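Local coordinates for protein Cg7008-pa (Drosophila melanogaster, PDB 2WAC) that cleaves DNA and RNA as an endonuclease associated with RISC and, through the extended Tudor domain of this chain, binds peptides bearing symmetrically dimethylated arginine, at residues A[14-19]-A[121-126]; A[58-63]-A[92-97]; A[84-89]-A[109-114]; A[146-151]-A[159-164]. All coordinates share one frame; numbering follows the deposited sequence.

Contact 1. Residues A[14-19]-A[121-126]; sequences ETLTFF and VALPTD
L16 and L123 take nearly the same shape: in each, CG stands anti to the carbonyl carbon, beside the backbone N (chi1 -75° and -82°), and the chain runs on extended to CD1. V121 turns CG1 anti to its backbone N (chi1 162°), which brings that methyl up to the tip of L16. The closest side-chain meeting follows, with L16 CD1 at 3.4 Å from V121 CG1, tighter than carbons usually sit, the two side chains crossing at about a right angle. L123 comes at L16 obliquely, and its CD2 lies 3.7 Å from L16 CD1. The other branch of L123 leans on the backbone of the turn, CD1 being 3.2 Å from E14 O. The turn links strands 5-12 and 17-22 of the nuclease-like part of the extended Tudor domain, and residues 121-126 lead from the short strand 121-122 into helix 127-141. That helix packs on the same leucines, with L134 and F137 against L16 and A133 against L123, while V182 touches L16 and V121. Methyls meet methyls, and one meets a carbonyl oxygen, so position here probably depends on fit and on keeping water from L16 rather than on directed bonds.

Contact 2. Residues A[58-63]-A[92-97]; sequences VAAQFT and ETLPTN
The polar part of the contact belongs to E92, whose carboxylate reaches tip to tip toward T63, two residues beyond strand 57-61. T63 OG1 donates to E92 OE1 over 2.7 Å, meeting the syn lone pair of that oxygen, on the side of OE2. E92 OE2 takes a weak but fairly straight bond from the backbone, 3.3 Å from T63 N with an angle of 166° at the hydrogen, and it also bonds the hydroxyl of Y85. For this, CG of E92 sits in the crowded position between backbone N and carbonyl carbon (chi1 82°), and the chain beyond it is extended. The same carboxylate meets an aromatic edge: E92 OE2 lies near the plane of the F62 ring, 3.2 Å from F62 CD1, where the ring hydrogens would draw an anionic oxygen; ring and carboxylate planes are 66° apart. The contact ties strand 91-95 to the loop after strand 57-61, two strands of the Tudor barrel, and F62 and T63 begin the region involved in dimethylarginine binding, with the ring of F62 meeting that of Y85. An alanine in place of E92 would probably leave the loop at T63 less firmly held and F62 and Y85 less well fixed, since the carboxylate touches all three. The apolar part lies at the buried residues A60 and L94. L94, its CG anti to the backbone N, sends CD2 to a loose 4.4 Å from A60 CB, and Y85 packs against both residues. CD2 also rests 3.8 Å from Q61 O, a carbonyl whose hydrogen bond comes from R98.

Contact 3. Residues A[84-89]-A[109-114]; sequences LYIDYG and EKPYAT
D87 OD1 is gripped twice: by the backbone N-H of Y112 and, in a salt bridge, by NH2 of R70 from strand 68-77. The first bond is short and straight, 2.9 Å from Y112 N to D87 OD1 with 164° at the hydrogen, and it uses the anti lone pair, away from the other carboxylate oxygen. The D87 and Y112 side chains lie alongside, pointing the same way, so OD1 also sits at the ring edge, 3.4 Å from Y112 CD2. At the far end of that ring Y112 OH donates to E109 OE1 over 2.6 Å. One residue before D87, I86 O accepts a weak bond from A113 N at 3.3 Å, and a water reinforces it by donating to I86 O (2.7 Å) and to A113 O (2.8 Å). P111 CB packs 4.0 Å from I86 CB. An alanine in place of D87 would probably loosen the hold on the backbone at Y112 and take this carboxylate from R70. These bonds join the loop that follows strand 80-85 of the Tudor part to the segment leading into strand 113-118. R70 also bonds the carbonyls of E109 and K110, so the charge on D87 is likely to be well stabilised, and one arginine and one carboxylate tie both segments together.

Contact 4. Residues A[146-151]-A[159-164]; sequences VQLNVE and NLATLR
R164 and Q147 run side by side on one face of the sheet, and a single amide oxygen takes both gripping nitrogens: R164 NE is 2.9 Å from Q147 OE1, and R164 NH2 stands equally far from it. OE1 lies in the guanidinium plane, at its edge; NE arrives in the plane of the carbonyl while NH2 comes from above it. The arginine chain, bent at chi3 (87°), turns its NE side to the glutamine. Further along the same face E151 OE2 collects two donors, T162 OG1 at 2.8 Å, on the anti lone pair of OE2, and N149 ND2 at 2.9 Å from above the carboxylate plane. E151, bent at chi2 (-69°), curls back over T162 to get there. The backbones that carry these groups pair as an antiparallel beta-hairpin, part of the OB-like barrel of the nuclease-like part. Q147 with R164 and N149 with T162 are its hydrogen-bonded pairs; the straightest bond, 174° at the hydrogen, joins Q147 N to R164 O over 2.8 Å. The face carrying L148, V150, A161 and L163 is apolar: L163 CD2 packs 3.8 Å from L148 CB, and L148 CG lies 4.1 Å from A161 CB. Y116 of strand 113-118 covers L148, V150 and A161 there. On the polar face a water donates to Q147 O and T162 OG1, the guanidinium of R164 makes a cation-pi contact with Y4, and L195 and Y199 of helix 193-208 rest on T162.

How the contacts relate
Contacts 2 and 3 meet at Y85, whose OH lies 2.6 Å from E92 OE2; residues of both belong to the region involved in dimethylarginine binding. Contact 3 joins the Tudor sheet to the five-stranded mixed sheet, and F19 of contact 1 bears on it, with F19 CE1 3.4 Å from G89 O. The neighbouring residue faces the other way: F18 CZ is 3.7 Å from L163 CD2 of contact 4, inside the nuclease-like part. Contacts 2 and 4 lie on opposite sides of the chain's centre, their own centres 31 Å apart and their nearest atoms about 20 Å, whereas the nearest atoms of contact 3 come within about 6 Å of contact 4 without touching it.

Contact 1. Residues A[14-19]-A[121-126]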
loop_
_atom_site.group_PDB
_atom_site.type_symbol
_atom_site.label_atom_id
_atom_site.label_comp_id
_atom_site.label_asym_id
_atom_site.label_seq_id
_atom_site.Cartn_x
_atom_site.Cartn_y
_atom_site.Cartn_z
ATOM N N GLU A 14 -1.763 8.414 -1.975
ATOM C CA GLU A 14 -1.587 9.853 -1.748
ATOM C C GLU A 14 -1.777 10.310 -0.292
ATOM O O GLU A 14 -1.518 11.470 0.030
ATOM C CB GLU A 14 -2.490 10.661 -2.693
ATOM C CG GLU A 14 -3.976 10.299 -2.633
ATOM C CD GLU A 14 -4.798 10.939 -3.746
ATOM O OE1 GLU A 14 -4.513 12.096 -4.125
ATOM O OE2 GLU A 14 -5.741 10.281 -4.237
ATOM N N THR A 15 -2.219 9.399 0.575
ATOM C CA THR A 15 -2.421 9.703 1.996
ATOM C C THR A 15 -1.388 8.997 2.880
ATOM O O THR A 15 -1.548 8.916 4.104
ATOM C CB THR A 15 -3.844 9.323 2.462
ATOM O OG1 THR A 15 -4.054 7.919 2.266
ATOM C CG2 THR A 15 -4.899 10.110 1.690
ATOM N N LEU A 16 -0.331 8.498 2.241
ATOM C CA LEU A 16 0.739 7.740 2.902
ATOM C C LEU A 16 0.287 6.430 3.552
ATOM O O LEU A 16 0.861 5.987 4.548
ATOM C CB LEU A 16 1.545 8.615 3.876
ATOM C CG LEU A 16 2.531 9.616 3.260
ATOM C CD1 LEU A 16 3.123 10.502 4.332
ATOM C CD2 LEU A 16 3.643 8.917 2.494
ATOM N N THR A 17 -0.757 5.824 2.994
ATOM C CA THR A 17 -0.995 4.410 3.232
ATOM C C THR A 17 -0.156 3.668 2.195
ATOM O O THR A 17 0.261 4.254 1.188
ATOM C CB THR A 17 -2.496 4.004 3.154
ATOM O OG1 THR A 17 -2.971 4.104 1.806
ATOM C CG2 THR A 17 -3.352 4.875 4.074
ATOM N N PHE A 18 0.126 2.397 2.452
ATOM C CA PHE A 18 0.936 1.605 1.537
ATOM C C PHE A 18 0.498 0.150 1.556
ATOM O O PHE A 18 -0.055 -0.326 2.547
ATOM C CB PHE A 18 2.435 1.729 1.872
ATOM C CG PHE A 18 2.795 1.237 3.250
ATOM C CD1 PHE A 18 2.743 2.095 4.347
ATOM C CD2 PHE A 18 3.187 -0.085 3.451
ATOM C CE1 PHE A 18 3.068 1.642 5.624
ATOM C CE2 PHE A 18 3.511 -0.548 4.724
ATOM C CZ PHE A 18 3.454 0.318 5.813
ATOM N N PHE A 19 0.743 -0.544 0.448
ATOM C CA PHE A 19 0.516 -1.979 0.370
ATOM C C PHE A 19 1.848 -2.707 0.426
ATOM O O PHE A 19 2.818 -2.299 -0.220
ATOM C CB PHE A 19 -0.224 -2.345 -0.919
ATOM C CG PHE A 19 -1.674 -1.953 -0.925
ATOM C CD1 PHE A 19 -2.053 -0.628 -1.126
ATOM C CD2 PHE A 19 -2.665 -2.913 -0.754
ATOM C CE1 PHE A 19 -3.398 -0.263 -1.141
ATOM C CE2 PHE A 19 -4.007 -2.560 -0.766
ATOM C CZ PHE A 19 -4.376 -1.232 -0.960
ATOM N N VAL A 121 2.286 9.549 11.056
ATOM C CA VAL A 121 2.723 10.533 10.067
ATOM C C VAL A 121 1.519 11.284 9.494
ATOM O O VAL A 121 0.541 10.667 9.067
ATOM C CB VAL A 121 3.550 9.858 8.933
ATOM C CG1 VAL A 121 3.644 10.746 7.705
ATOM C CG2 VAL A 121 4.944 9.491 9.430
ATOM N N ALA A 122 1.592 12.613 9.513
ATOM C CA ALA A 122 0.584 13.456 8.874
ATOM C C ALA A 122 1.228 14.260 7.751
ATOM O O ALA A 122 2.311 14.822 7.928
ATOM C CB ALA A 122 -0.068 14.384 9.894
ATOM N N LEU A 123 0.567 14.303 6.594
ATOM C CA LEU A 123 1.045 15.098 5.461
ATOM C C LEU A 123 1.041 16.593 5.790
ATOM O O LEU A 123 0.195 17.051 6.561
ATOM C CB LEU A 123 0.201 14.835 4.209
ATOM C CG LEU A 123 0.483 13.603 3.344
ATOM C CD1 LEU A 123 -0.560 13.526 2.250
ATOM C CD2 LEU A 123 1.887 13.625 2.741
ATOM N N PRO A 124 1.993 17.357 5.214
ATOM C CA PRO A 124 2.078 18.806 5.456
ATOM C C PRO A 124 0.914 19.597 4.843
ATOM O O PRO A 124 0.152 19.051 4.041
ATOM C CB PRO A 124 3.403 19.193 4.791
ATOM C CG PRO A 124 3.618 18.154 3.753
ATOM C CD PRO A 124 3.063 16.888 4.313
ATOM N N THR A 125 0.791 20.870 5.220
ATOM C CA THR A 125 -0.329 21.713 4.776
ATOM C C THR A 125 -0.254 22.117 3.298
ATOM O O THR A 125 -1.270 22.102 2.602
ATOM C CB THR A 125 -0.522 22.977 5.665
ATOM O OG1 THR A 125 0.663 23.783 5.641
ATOM C CG2 THR A 125 -0.846 22.589 7.104
ATOM N N ASP A 126 0.943 22.470 2.827
ATOM C CA ASP A 126 1.143 22.878 1.432
ATOM C C ASP A 126 0.991 21.702 0.469
ATOM O O ASP A 126 1.377 20.576 0.788
ATOM C CB ASP A 126 2.524 23.517 1.248
ATOM C CG ASP A 126 2.651 24.272 -0.065
ATOM O OD1 ASP A 126 2.082 25.380 -0.175
ATOM O OD2 ASP A 126 3.326 23.760 -0.984
#

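Contact 2. Residues A[58-63]-A[92-97]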
loop_
_atom_site.group_PDB
_atom_site.type_symbol
_atom_site.label_atom_id
_atom_site.label_comp_id
_atom_site.label_asym_id
_atom_site.label_seq_id
_atom_site.Cartn_x
_atom_site.Cartn_y
_atom_site.Cartn_z
ATOM N N VAL A 58 -12.842 -10.889 -9.148
ATOM C CA VAL A 58 -12.782 -11.147 -10.587
ATOM C C VAL A 58 -11.361 -11.345 -11.111
ATOM O O VAL A 58 -10.379 -11.179 -10.382
ATOM C CB VAL A 58 -13.442 -9.991 -11.403
ATOM C CG1 VAL A 58 -14.925 -9.872 -11.085
ATOM C CG2 VAL A 58 -12.727 -8.661 -11.160
ATOM N N ALA A 59 -11.274 -11.718 -12.384
ATOM C CA ALA A 59 -10.044 -11.588 -13.143
ATOM C C ALA A 59 -10.170 -10.321 -13.978
ATOM O O ALA A 59 -11.174 -10.119 -14.670
ATOM C CB ALA A 59 -9.829 -12.796 -14.026
ATOM N N ALA A 60 -9.163 -9.460 -13.891
ATOM C CA ALA A 60 -9.160 -8.193 -14.613
ATOM C C ALA A 60 -7.925 -8.080 -15.492
ATOM O O ALA A 60 -6.803 -8.327 -15.036
ATOM C CB ALA A 60 -9.225 -7.026 -13.639
ATOM N N GLN A 61 -8.140 -7.705 -16.751
ATOM C CA GLN A 61 -7.050 -7.495 -17.699
ATOM C C GLN A 61 -6.523 -6.064 -17.570
ATOM O O GLN A 61 -7.129 -5.115 -18.080
ATOM C CB GLN A 61 -7.509 -7.791 -19.130
ATOM C CG GLN A 61 -6.373 -8.078 -20.113
ATOM C CD GLN A 61 -6.844 -8.166 -21.558
ATOM O OE1 GLN A 61 -7.908 -7.658 -21.911
ATOM N NE2 GLN A 61 -6.044 -8.810 -22.402
ATOM N N PHE A 62 -5.400 -5.935 -16.865
ATOM C CA PHE A 62 -4.727 -4.660 -16.598
ATOM C C PHE A 62 -4.474 -3.907 -17.904
ATOM O O PHE A 62 -3.972 -4.487 -18.868
ATOM C CB PHE A 62 -3.414 -4.950 -15.846
ATOM C CG PHE A 62 -2.727 -3.734 -15.260
ATOM C CD1 PHE A 62 -3.435 -2.587 -14.908
ATOM C CD2 PHE A 62 -1.355 -3.770 -15.012
ATOM C CE1 PHE A 62 -2.785 -1.483 -14.357
ATOM C CE2 PHE A 62 -0.695 -2.677 -14.451
ATOM C CZ PHE A 62 -1.413 -1.529 -14.123
ATOM N N THR A 63 -4.840 -2.626 -17.938
ATOM C CA THR A 63 -4.710 -1.817 -19.159
ATOM C C THR A 63 -3.256 -1.556 -19.553
ATOM O O THR A 63 -2.975 -1.251 -20.712
ATOM C CB THR A 63 -5.457 -0.462 -19.071
ATOM O OG1 THR A 63 -4.949 0.313 -17.977
ATOM C CG2 THR A 63 -6.938 -0.676 -18.895
ATOM N N GLU A 92 -7.593 0.842 -10.548
ATOM C CA GLU A 92 -7.935 1.585 -11.764
ATOM C C GLU A 92 -9.416 1.469 -12.130
ATOM O O GLU A 92 -10.103 0.526 -11.720
ATOM C CB GLU A 92 -7.050 1.172 -12.954
ATOM C CG GLU A 92 -7.482 -0.103 -13.679
ATOM C CD GLU A 92 -6.639 -0.402 -14.911
ATOM O OE1 GLU A 92 -6.139 0.545 -15.552
ATOM O OE2 GLU A 92 -6.484 -1.594 -15.246
ATOM N N THR A 93 -9.890 2.443 -12.902
ATOM C CA THR A 93 -11.222 2.396 -13.495
ATOM C C THR A 93 -11.116 1.889 -14.936
ATOM O O THR A 93 -10.293 2.366 -15.723
ATOM C CB THR A 93 -11.946 3.757 -13.402
ATOM O OG1 THR A 93 -12.052 4.138 -12.025
ATOM C CG2 THR A 93 -13.349 3.677 -14.000
ATOM N N LEU A 94 -11.987 0.935 -15.255
ATOM C CA LEU A 94 -11.797 -0.000 -16.360
ATOM C C LEU A 94 -13.135 -0.392 -16.997
ATOM O O LEU A 94 -14.103 -0.593 -16.269
ATOM C CB LEU A 94 -11.142 -1.267 -15.779
ATOM C CG LEU A 94 -10.499 -2.231 -16.761
ATOM C CD1 LEU A 94 -9.581 -1.441 -17.654
ATOM C CD2 LEU A 94 -9.738 -3.339 -16.054
ATOM N N PRO A 95 -13.208 -0.506 -18.349
ATOM C CA PRO A 95 -14.434 -1.108 -18.899
ATOM C C PRO A 95 -14.689 -2.523 -18.369
ATOM O O PRO A 95 -13.741 -3.296 -18.174
ATOM C CB PRO A 95 -14.171 -1.143 -20.408
ATOM C CG PRO A 95 -13.163 -0.078 -20.645
ATOM C CD PRO A 95 -12.285 -0.082 -19.420
ATOM N N THR A 96 -15.960 -2.844 -18.135
ATOM C CA THR A 96 -16.358 -4.152 -17.604
ATOM C C THR A 96 -16.130 -5.300 -18.593
ATOM O O THR A 96 -16.096 -6.465 -18.190
ATOM C CB THR A 96 -17.834 -4.162 -17.140
ATOM O OG1 THR A 96 -18.679 -3.776 -18.229
ATOM C CG2 THR A 96 -18.045 -3.202 -15.980
ATOM N N ASN A 97 -15.971 -4.977 -19.877
ATOM C CA ASN A 97 -15.614 -5.995 -20.871
ATOM C C ASN A 97 -14.177 -6.524 -20.734
ATOM O O ASN A 97 -13.786 -7.462 -21.429
ATOM C CB ASN A 97 -15.950 -5.557 -22.315
ATOM C CG ASN A 97 -15.180 -4.323 -22.771
ATOM O OD1 ASN A 97 -14.026 -4.113 -22.406
ATOM N ND2 ASN A 97 -15.824 -3.509 -23.601
#

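Contact 3. Residues A[84-89]-A[109-114]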
loop_
_atom_site.group_PDB
_atom_site.type_symbol
_atom_site.label_atom_id
_atom_site.label_comp_id
_atom_site.label_asym_id
_atom_site.label_seq_id
_atom_site.Cartn_x
_atom_site.Cartn_y
_atom_site.Cartn_z
ATOM N N LEU A 84 -9.626 -3.023 -7.495
ATOM C CA LEU A 84 -8.377 -3.059 -6.746
ATOM C C LEU A 84 -7.638 -4.342 -7.103
ATOM O O LEU A 84 -8.203 -5.429 -7.000
ATOM C CB LEU A 84 -8.645 -3.012 -5.234
ATOM C CG LEU A 84 -7.495 -3.426 -4.297
ATOM C CD1 LEU A 84 -6.393 -2.370 -4.252
ATOM C CD2 LEU A 84 -7.998 -3.741 -2.888
ATOM N N TYR A 85 -6.382 -4.213 -7.527
ATOM C CA TYR A 85 -5.546 -5.381 -7.799
ATOM C C TYR A 85 -4.989 -5.918 -6.484
ATOM O O TYR A 85 -3.992 -5.416 -5.961
ATOM C CB TYR A 85 -4.455 -5.044 -8.823
ATOM C CG TYR A 85 -5.040 -4.697 -10.174
ATOM C CD1 TYR A 85 -5.462 -5.701 -11.047
ATOM C CD2 TYR A 85 -5.206 -3.369 -10.569
ATOM C CE1 TYR A 85 -6.022 -5.394 -12.286
ATOM C CE2 TYR A 85 -5.765 -3.050 -11.807
ATOM C CZ TYR A 85 -6.170 -4.070 -12.660
ATOM O OH TYR A 85 -6.725 -3.771 -13.886
ATOM N N ILE A 86 -5.664 -6.943 -5.963
ATOM C CA ILE A 86 -5.519 -7.386 -4.566
ATOM C C ILE A 86 -4.154 -7.949 -4.176
ATOM O O ILE A 86 -3.824 -8.024 -2.990
ATOM C CB ILE A 86 -6.636 -8.400 -4.157
ATOM C CG1 ILE A 86 -6.657 -9.616 -5.096
ATOM C CG2 ILE A 86 -8.003 -7.708 -4.100
ATOM C CD1 ILE A 86 -7.251 -10.874 -4.475
ATOM N N ASP A 87 -3.362 -8.339 -5.168
ATOM C CA ASP A 87 -2.052 -8.918 -4.900
ATOM C C ASP A 87 -0.918 -7.892 -4.993
ATOM O O ASP A 87 0.245 -8.221 -4.729
ATOM C CB ASP A 87 -1.804 -10.115 -5.823
ATOM C CG ASP A 87 -2.785 -11.253 -5.581
ATOM O OD1 ASP A 87 -3.151 -11.496 -4.408
ATOM O OD2 ASP A 87 -3.189 -11.911 -6.561
ATOM N N TYR A 88 -1.270 -6.653 -5.346
ATOM C CA TYR A 88 -0.288 -5.580 -5.567
ATOM C C TYR A 88 -0.638 -4.261 -4.880
ATOM O O TYR A 88 0.236 -3.610 -4.303
ATOM C CB TYR A 88 -0.057 -5.359 -7.068
ATOM C CG TYR A 88 0.473 -6.593 -7.756
ATOM C CD1 TYR A 88 1.842 -6.852 -7.808
ATOM C CD2 TYR A 88 -0.399 -7.522 -8.327
ATOM C CE1 TYR A 88 2.333 -7.999 -8.424
ATOM C CE2 TYR A 88 0.080 -8.671 -8.940
ATOM C CZ TYR A 88 1.444 -8.902 -8.989
ATOM O OH TYR A 88 1.915 -10.039 -9.602
ATOM N N GLY A 89 -1.905 -3.862 -4.956
ATOM C CA GLY A 89 -2.369 -2.674 -4.249
ATOM C C GLY A 89 -2.822 -1.496 -5.090
ATOM O O GLY A 89 -3.448 -0.572 -4.568
ATOM N N GLU A 109 -7.114 -18.387 -2.054
ATOM C CA GLU A 109 -5.945 -17.742 -1.465
ATOM C C GLU A 109 -6.245 -16.294 -1.112
ATOM O O GLU A 109 -6.850 -15.561 -1.899
ATOM C CB GLU A 109 -4.746 -17.825 -2.405
ATOM C CG GLU A 109 -4.105 -19.195 -2.438
ATOM C CD GLU A 109 -3.328 -19.432 -3.708
ATOM O OE1 GLU A 109 -2.182 -18.947 -3.810
ATOM O OE2 GLU A 109 -3.862 -20.112 -4.608
ATOM N N LYS A 110 -5.828 -15.905 0.088
ATOM C CA LYS A 110 -6.015 -14.554 0.604
ATOM C C LYS A 110 -5.202 -13.577 -0.242
ATOM O O LYS A 110 -4.225 -13.983 -0.879
ATOM C CB LYS A 110 -5.569 -14.469 2.073
ATOM C CG LYS A 110 -6.156 -15.529 3.014
ATOM C CD LYS A 110 -5.185 -16.692 3.244
ATOM C CE LYS A 110 -5.475 -17.873 2.324
ATOM N NZ LYS A 110 -4.225 -18.545 1.859
ATOM N N PRO A 111 -5.601 -12.290 -0.265
ATOM C CA PRO A 111 -4.824 -11.298 -1.016
ATOM C C PRO A 111 -3.345 -11.280 -0.617
ATOM O O PRO A 111 -3.027 -11.333 0.574
ATOM C CB PRO A 111 -5.492 -9.977 -0.635
ATOM C CG PRO A 111 -6.897 -10.353 -0.313
ATOM C CD PRO A 111 -6.787 -11.684 0.372
ATOM N N TYR A 112 -2.455 -11.212 -1.607
ATOM C CA TYR A 112 -1.011 -11.229 -1.343
ATOM C C TYR A 112 -0.415 -9.865 -0.978
ATOM O O TYR A 112 0.764 -9.771 -0.635
ATOM C CB TYR A 112 -0.242 -11.909 -2.487
ATOM C CG TYR A 112 -0.362 -13.414 -2.435
ATOM C CD1 TYR A 112 0.311 -14.149 -1.456
ATOM C CD2 TYR A 112 -1.165 -14.104 -3.342
ATOM C CE1 TYR A 112 0.194 -15.531 -1.389
ATOM C CE2 TYR A 112 -1.286 -15.490 -3.284
ATOM C CZ TYR A 112 -0.603 -16.195 -2.305
ATOM O OH TYR A 112 -0.719 -17.563 -2.239
ATOM N N ALA A 113 -1.242 -8.824 -1.030
ATOM C CA ALA A 113 -0.860 -7.498 -0.548
ATOM C C ALA A 113 -1.824 -7.013 0.535
ATOM O O ALA A 113 -3.029 -7.265 0.466
ATOM C CB ALA A 113 -0.798 -6.502 -1.700
ATOM N N THR A 114 -1.280 -6.317 1.532
ATOM C CA THR A 114 -2.059 -5.802 2.658
ATOM C C THR A 114 -1.796 -4.310 2.827
ATOM O O THR A 114 -0.644 -3.874 2.794
ATOM C CB THR A 114 -1.707 -6.548 3.971
ATOM O OG1 THR A 114 -1.816 -7.961 3.763
ATOM C CG2 THR A 114 -2.637 -6.133 5.115
HETATM O O HOH W 1 -5.038 -6.345 -1.268
#

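Contact 4. Residues A[146-151]-A[159-164]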
loop_
_atom_site.group_PDB
_atom_site.type_symbol
_atom_site.label_atom_id
_atom_site.label_comp_id
_atom_site.label_asym_id
_atom_site.label_seq_id
_atom_site.Cartn_x
_atom_site.Cartn_y
_atom_site.Cartn_z
ATOM N N VAL A 146 11.891 -4.340 3.363
ATOM C CA VAL A 146 11.958 -3.598 4.626
ATOM C C VAL A 146 11.353 -4.434 5.756
ATOM O O VAL A 146 10.685 -5.443 5.501
ATOM C CB VAL A 146 11.239 -2.212 4.541
ATOM C CG1 VAL A 146 11.911 -1.299 3.512
ATOM C CG2 VAL A 146 9.755 -2.374 4.223
ATOM N N GLN A 147 11.591 -4.014 6.996
ATOM C CA GLN A 147 11.003 -4.673 8.159
ATOM C C GLN A 147 9.772 -3.903 8.638
ATOM O O GLN A 147 9.850 -2.708 8.931
ATOM C CB GLN A 147 12.036 -4.823 9.284
ATOM C CG GLN A 147 13.193 -5.768 8.942
ATOM C CD GLN A 147 14.228 -5.887 10.053
ATOM O OE1 GLN A 147 14.633 -4.893 10.659
ATOM N NE2 GLN A 147 14.674 -7.110 10.313
ATOM N N LEU A 148 8.639 -4.599 8.708
ATOM C CA LEU A 148 7.372 -3.996 9.111
ATOM C C LEU A 148 6.976 -4.425 10.520
ATOM O O LEU A 148 7.077 -5.603 10.868
ATOM C CB LEU A 148 6.265 -4.363 8.108
ATOM C CG LEU A 148 4.819 -3.903 8.343
ATOM C CD1 LEU A 148 4.131 -3.609 7.026
ATOM C CD2 LEU A 148 4.010 -4.914 9.165
ATOM N N ASN A 149 6.528 -3.461 11.320
ATOM C CA ASN A 149 5.924 -3.745 12.618
ATOM C C ASN A 149 4.553 -3.091 12.725
ATOM O O ASN A 149 4.415 -1.892 12.487
ATOM C CB ASN A 149 6.823 -3.266 13.763
ATOM C CG ASN A 149 6.289 -3.666 15.132
ATOM O OD1 ASN A 149 6.029 -4.843 15.393
ATOM N ND2 ASN A 149 6.127 -2.686 16.012
ATOM N N VAL A 150 3.542 -3.884 13.074
ATOM C CA VAL A 150 2.201 -3.353 13.305
ATOM C C VAL A 150 2.164 -2.714 14.691
ATOM O O VAL A 150 2.418 -3.380 15.697
ATOM C CB VAL A 150 1.105 -4.447 13.162
ATOM C CG1 VAL A 150 -0.274 -3.890 13.515
ATOM C CG2 VAL A 150 1.097 -5.018 11.747
ATOM N N GLU A 151 1.859 -1.419 14.733
ATOM C CA GLU A 151 1.874 -0.653 15.984
ATOM C C GLU A 151 0.507 -0.601 16.658
ATOM O O GLU A 151 0.412 -0.596 17.887
ATOM C CB GLU A 151 2.383 0.772 15.741
ATOM C CG GLU A 151 3.765 0.864 15.085
ATOM C CD GLU A 151 4.903 0.403 15.987
ATOM O OE1 GLU A 151 4.718 0.323 17.220
ATOM O OE2 GLU A 151 5.997 0.122 15.455
ATOM N N ASN A 159 -4.304 -1.008 9.442
ATOM C CA ASN A 159 -3.584 -0.939 10.715
ATOM C C ASN A 159 -2.365 -0.020 10.631
ATOM O O ASN A 159 -1.774 0.136 9.561
ATOM C CB ASN A 159 -3.156 -2.342 11.172
ATOM C CG ASN A 159 -4.340 -3.262 11.448
ATOM O OD1 ASN A 159 -5.452 -2.808 11.715
ATOM N ND2 ASN A 159 -4.096 -4.566 11.394
ATOM N N LEU A 160 -2.005 0.594 11.758
ATOM C CA LEU A 160 -0.813 1.443 11.843
ATOM C C LEU A 160 0.454 0.591 11.866
ATOM O O LEU A 160 0.556 -0.354 12.650
ATOM C CB LEU A 160 -0.867 2.336 13.094
ATOM C CG LEU A 160 -1.528 3.720 13.041
ATOM C CD1 LEU A 160 -2.977 3.676 12.563
ATOM C CD2 LEU A 160 -1.440 4.394 14.409
ATOM N N ALA A 161 1.412 0.928 11.003
ATOM C CA ALA A 161 2.659 0.174 10.906
ATOM C C ALA A 161 3.879 1.072 10.725
ATOM O O ALA A 161 3.815 2.086 10.028
ATOM C CB ALA A 161 2.577 -0.842 9.767
ATOM N N THR A 162 4.985 0.696 11.361
ATOM C CA THR A 162 6.273 1.319 11.065
ATOM C C THR A 162 7.030 0.480 10.040
ATOM O O THR A 162 6.799 -0.725 9.916
ATOM C CB THR A 162 7.157 1.510 12.326
ATOM O OG1 THR A 162 7.291 0.265 13.023
ATOM C CG2 THR A 162 6.559 2.566 13.255
ATOM N N LEU A 163 7.923 1.136 9.303
ATOM C CA LEU A 163 8.804 0.468 8.353
ATOM C C LEU A 163 10.250 0.797 8.685
ATOM O O LEU A 163 10.585 1.948 8.969
ATOM C CB LEU A 163 8.481 0.879 6.910
ATOM C CG LEU A 163 7.110 0.511 6.335
ATOM C CD1 LEU A 163 6.985 1.042 4.912
ATOM C CD2 LEU A 163 6.862 -0.997 6.369
ATOM N N ARG A 164 11.101 -0.223 8.637
ATOM C CA ARG A 164 12.485 -0.112 9.077
ATOM C C ARG A 164 13.432 -0.668 8.016
ATOM O O ARG A 164 13.124 -1.676 7.376
ATOM C CB ARG A 164 12.653 -0.891 10.386
ATOM C CG ARG A 164 13.939 -0.627 11.132
ATOM C CD ARG A 164 13.925 -1.258 12.520
ATOM N NE ARG A 164 14.371 -2.651 12.516
ATOM C CZ ARG A 164 14.787 -3.309 13.596
ATOM N NH1 ARG A 164 14.818 -2.706 14.779
ATOM N NH2 ARG A 164 15.178 -4.574 13.496
HETATM O O HOH W 2 9.405 -1.121 11.327
#